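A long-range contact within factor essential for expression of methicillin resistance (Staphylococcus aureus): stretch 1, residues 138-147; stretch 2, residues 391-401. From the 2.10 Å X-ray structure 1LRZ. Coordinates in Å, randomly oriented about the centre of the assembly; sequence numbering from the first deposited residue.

Stretch 1, residues 138-147: LGFEHTGFHK
Stretch 2 391-401: IEYVGDFIKPI

Two histidines of stretch 1 reach past a very short antiparallel pairing to bond V394 and D396, which come just before F397 in the chain. The H142 ring donates from NE2 to V394 O at 2.8 Å, with an N-H...O angle of 141°, and the H146 ring donates from NE2 to D396 OD1 at 3.0 Å and 158°. In both cases the acceptor lies at the ring edge, near its plane, where an N-H points. The rotamers that allow this differ: H142 has chi1 t (-172°) and chi2 -130°, H146 chi1 p (59°) and chi2 91°. D396, with chi1 m and chi2 72°, keeps OD2 for a partner elsewhere in the structure.

The pairing joins segments at least 247 residues apart in sequence. L138 (phi/psi -93/8) is the first residue after a helix to leave helical angles; G139 at 87/1 turns the chain, and F140 (-86/103), E141 (-85/120) and H142 (-65/135) are extended. Opposite them, F397 to K399 have phi from -132° to -117° and psi from 107° to 137°. E141 and I398 form the hydrogen-bonded pair: E141 N donates to I398 O at 2.8 Å (154°), and I398 N to E141 O at 2.9 Å (165°), with the CA atoms 5.1 Å apart. H142 and F397 form the adjacent non-hydrogen-bonded pair, CA to CA 4.2 Å. T143 N then donates to D396 O at 2.9 Å (162°). The same register leaves F397 CA 3.3 Å from E141 O and H142 CA 3.4 Å from D396 O, both CA-H...O contacts.

H142 and F397 share one face of the sheet. Their rings meet obliquely, centroids 4.7 Å apart and planes at 41°, with H142 CD2 over the F397 ring face and 3.5 Å from F397 CZ; F397 has chi1 m and chi2 76°. E141 and I398 point to the other face.

F140 (chi1 m, chi2 85°) continues the packing. Its CB is 3.9 Å from F397 CB, while K399 CB sits over its ring, 3.9 Å from the centroid and 18° off the normal, a CH-pi contact. K399 is extended, all four chi angles t, which carries NZ to L138 O for a 3.1 Å hydrogen bond that satisfies a carbonyl just past the helix. G139 lies beside this chain: an ideal CB there would be 3.2 Å from K399 CE and jammed against the preceding carbonyl O.

G395 (106/-153) is similarly constrained, since an ideal CB would come within 3.1 Å of H142 NE2. G144 (118/170) also has angles that call for glycine, and its O accepts a weak hydrogen bond from H146 N at 3.0 Å. Water 1 ties this turn to stretch 2: it donates to G144 O at 2.7 Å, accepts from D396 N at 2.8 Å and hydrogen-bonds T143 OG1 at 2.7 Å. T143 (chi1 p) also places CG2 4.0 Å from I398 CD1. Altogether 692 Å² is buried, both sides summed.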

# COMPACT_ATOMS: atom_id res chain seq x y z
N LEU A 138 -30.46 11.90 4.07
CA LEU A 138 -30.77 11.27 2.79
C LEU A 138 -31.09 9.78 2.89
O LEU A 138 -31.23 9.10 1.88
CB LEU A 138 -29.61 11.48 1.80
CG LEU A 138 -29.37 12.92 1.36
CD1 LEU A 138 -28.26 12.97 0.34
CD2 LEU A 138 -30.66 13.48 0.75
N GLY A 139 -31.21 9.27 4.11
CA GLY A 139 -31.53 7.86 4.29
C GLY A 139 -30.34 6.91 4.30
O GLY A 139 -30.51 5.69 4.42
N PHE A 140 -29.14 7.46 4.18
CA PHE A 140 -27.93 6.63 4.22
C PHE A 140 -27.54 6.45 5.68
O PHE A 140 -26.99 7.36 6.29
CB PHE A 140 -26.77 7.29 3.45
CG PHE A 140 -26.93 7.28 1.96
CD1 PHE A 140 -27.67 8.26 1.31
CD2 PHE A 140 -26.38 6.25 1.20
CE1 PHE A 140 -27.86 8.22 -0.07
CE2 PHE A 140 -26.56 6.20 -0.18
CZ PHE A 140 -27.30 7.19 -0.82
N GLU A 141 -27.84 5.28 6.24
CA GLU A 141 -27.56 4.97 7.64
C GLU A 141 -26.14 4.47 7.89
O GLU A 141 -25.71 3.45 7.35
CB GLU A 141 -28.57 3.94 8.14
CG GLU A 141 -30.00 4.29 7.73
CD GLU A 141 -31.03 3.24 8.15
OE1 GLU A 141 -30.83 2.05 7.83
OE2 GLU A 141 -32.03 3.63 8.79
N HIS A 142 -25.41 5.22 8.72
CA HIS A 142 -24.03 4.88 9.07
C HIS A 142 -24.00 3.57 9.85
O HIS A 142 -24.80 3.38 10.76
CB HIS A 142 -23.44 6.00 9.94
CG HIS A 142 -21.97 5.86 10.20
ND1 HIS A 142 -21.43 5.93 11.46
CD2 HIS A 142 -20.92 5.67 9.35
CE1 HIS A 142 -20.11 5.81 11.39
NE2 HIS A 142 -19.78 5.65 10.12
N THR A 143 -23.09 2.66 9.52
CA THR A 143 -23.03 1.39 10.24
C THR A 143 -22.28 1.50 11.57
O THR A 143 -22.34 0.59 12.38
CB THR A 143 -22.39 0.27 9.38
OG1 THR A 143 -20.97 0.45 9.30
CG2 THR A 143 -22.98 0.27 7.98
N GLY A 144 -21.56 2.60 11.80
CA GLY A 144 -20.86 2.73 13.06
C GLY A 144 -19.35 2.84 12.96
O GLY A 144 -18.77 2.62 11.89
N PHE A 145 -18.71 3.16 14.08
CA PHE A 145 -17.26 3.31 14.08
C PHE A 145 -16.57 1.98 14.36
O PHE A 145 -15.98 1.77 15.41
CB PHE A 145 -16.85 4.39 15.08
CG PHE A 145 -17.45 5.73 14.77
CD1 PHE A 145 -18.63 6.15 15.38
CD2 PHE A 145 -16.90 6.53 13.77
CE1 PHE A 145 -19.26 7.33 15.00
CE2 PHE A 145 -17.52 7.71 13.37
CZ PHE A 145 -18.70 8.11 13.99
N HIS A 146 -16.66 1.08 13.38
CA HIS A 146 -16.08 -0.24 13.53
C HIS A 146 -14.56 -0.22 13.45
O HIS A 146 -13.95 0.67 12.85
CB HIS A 146 -16.68 -1.19 12.49
CG HIS A 146 -16.48 -0.77 11.07
ND1 HIS A 146 -15.38 -1.16 10.32
CD2 HIS A 146 -17.25 -0.04 10.23
CE1 HIS A 146 -15.49 -0.69 9.09
NE2 HIS A 146 -16.62 -0.00 9.01
N LYS A 147 -13.96 -1.20 14.11
CA LYS A 147 -12.51 -1.36 14.16
C LYS A 147 -12.18 -2.83 13.94
O LYS A 147 -13.05 -3.69 14.10
CB LYS A 147 -11.98 -0.98 15.54
CG LYS A 147 -12.18 0.46 15.94
CD LYS A 147 -11.71 0.60 17.38
CE LYS A 147 -11.69 2.03 17.84
NZ LYS A 147 -11.20 2.08 19.25
N ILE A 391 -4.91 7.79 9.39
CA ILE A 391 -6.08 8.50 8.87
C ILE A 391 -7.27 7.57 9.09
O ILE A 391 -7.26 6.42 8.66
CB ILE A 391 -5.97 8.84 7.37
CG1 ILE A 391 -4.78 9.78 7.14
CG2 ILE A 391 -7.29 9.53 6.89
CD1 ILE A 391 -4.55 10.14 5.66
N GLU A 392 -8.28 8.08 9.81
CA GLU A 392 -9.50 7.32 10.06
C GLU A 392 -10.55 7.87 9.11
O GLU A 392 -10.77 9.09 9.07
CB GLU A 392 -9.97 7.49 11.50
CG GLU A 392 -11.32 6.81 11.79
CD GLU A 392 -11.79 7.00 13.22
OE1 GLU A 392 -12.89 6.50 13.58
OE2 GLU A 392 -11.06 7.65 14.01
N TYR A 393 -11.20 6.99 8.36
CA TYR A 393 -12.22 7.41 7.41
C TYR A 393 -13.63 7.35 8.00
O TYR A 393 -13.85 6.74 9.04
CB TYR A 393 -12.13 6.56 6.14
CG TYR A 393 -10.77 6.64 5.49
CD1 TYR A 393 -9.82 5.64 5.70
CD2 TYR A 393 -10.39 7.75 4.73
CE1 TYR A 393 -8.53 5.73 5.19
CE2 TYR A 393 -9.10 7.86 4.21
CZ TYR A 393 -8.17 6.84 4.44
OH TYR A 393 -6.90 6.92 3.92
N VAL A 394 -14.59 8.00 7.34
CA VAL A 394 -15.95 8.04 7.85
C VAL A 394 -16.62 6.68 8.01
O VAL A 394 -17.43 6.50 8.91
CB VAL A 394 -16.85 8.93 6.96
CG1 VAL A 394 -16.41 10.40 7.10
CG2 VAL A 394 -16.78 8.49 5.51
N GLY A 395 -16.27 5.73 7.15
CA GLY A 395 -16.87 4.41 7.26
C GLY A 395 -17.93 4.08 6.22
O GLY A 395 -17.93 4.63 5.11
N ASP A 396 -18.84 3.19 6.60
CA ASP A 396 -19.89 2.69 5.71
C ASP A 396 -21.30 3.19 5.97
O ASP A 396 -21.71 3.36 7.12
CB ASP A 396 -19.91 1.17 5.77
CG ASP A 396 -18.58 0.57 5.44
OD1 ASP A 396 -17.65 0.69 6.28
OD2 ASP A 396 -18.46 -0.01 4.34
N PHE A 397 -22.04 3.42 4.89
CA PHE A 397 -23.42 3.88 4.99
C PHE A 397 -24.29 3.02 4.08
O PHE A 397 -23.93 2.71 2.93
CB PHE A 397 -23.55 5.35 4.59
CG PHE A 397 -22.66 6.28 5.37
CD1 PHE A 397 -21.30 6.35 5.10
CD2 PHE A 397 -23.20 7.10 6.36
CE1 PHE A 397 -20.47 7.23 5.81
CE2 PHE A 397 -22.38 7.99 7.07
CZ PHE A 397 -21.01 8.05 6.79
N ILE A 398 -25.45 2.64 4.59
CA ILE A 398 -26.37 1.80 3.84
C ILE A 398 -27.73 2.45 3.73
O ILE A 398 -28.29 2.93 4.71
CB ILE A 398 -26.50 0.43 4.54
CG1 ILE A 398 -25.20 -0.36 4.36
CG2 ILE A 398 -27.71 -0.34 4.00
CD1 ILE A 398 -25.12 -1.61 5.20
N LYS A 399 -28.26 2.51 2.51
CA LYS A 399 -29.58 3.08 2.31
C LYS A 399 -30.48 1.99 1.77
O LYS A 399 -30.35 1.56 0.62
CB LYS A 399 -29.56 4.24 1.32
CG LYS A 399 -30.97 4.78 1.09
CD LYS A 399 -31.02 5.96 0.15
CE LYS A 399 -32.43 6.53 0.10
NZ LYS A 399 -32.47 7.78 -0.69
N PRO A 400 -31.39 1.49 2.61
CA PRO A 400 -32.32 0.44 2.19
C PRO A 400 -33.31 1.05 1.20
O PRO A 400 -33.85 2.12 1.48
CB PRO A 400 -33.02 0.05 3.49
CG PRO A 400 -32.04 0.44 4.55
CD PRO A 400 -31.52 1.76 4.05
N ILE A 401 -33.53 0.41 0.05
CA ILE A 401 -34.47 0.94 -0.93
C ILE A 401 -35.88 0.36 -0.70
O ILE A 401 -36.88 1.07 -0.81
CB ILE A 401 -34.01 0.63 -2.37
CG1 ILE A 401 -32.64 1.27 -2.61
CG2 ILE A 401 -35.04 1.16 -3.36
CD1 ILE A 401 -32.63 2.78 -2.44
O HOH W 1 -19.21 2.45 9.26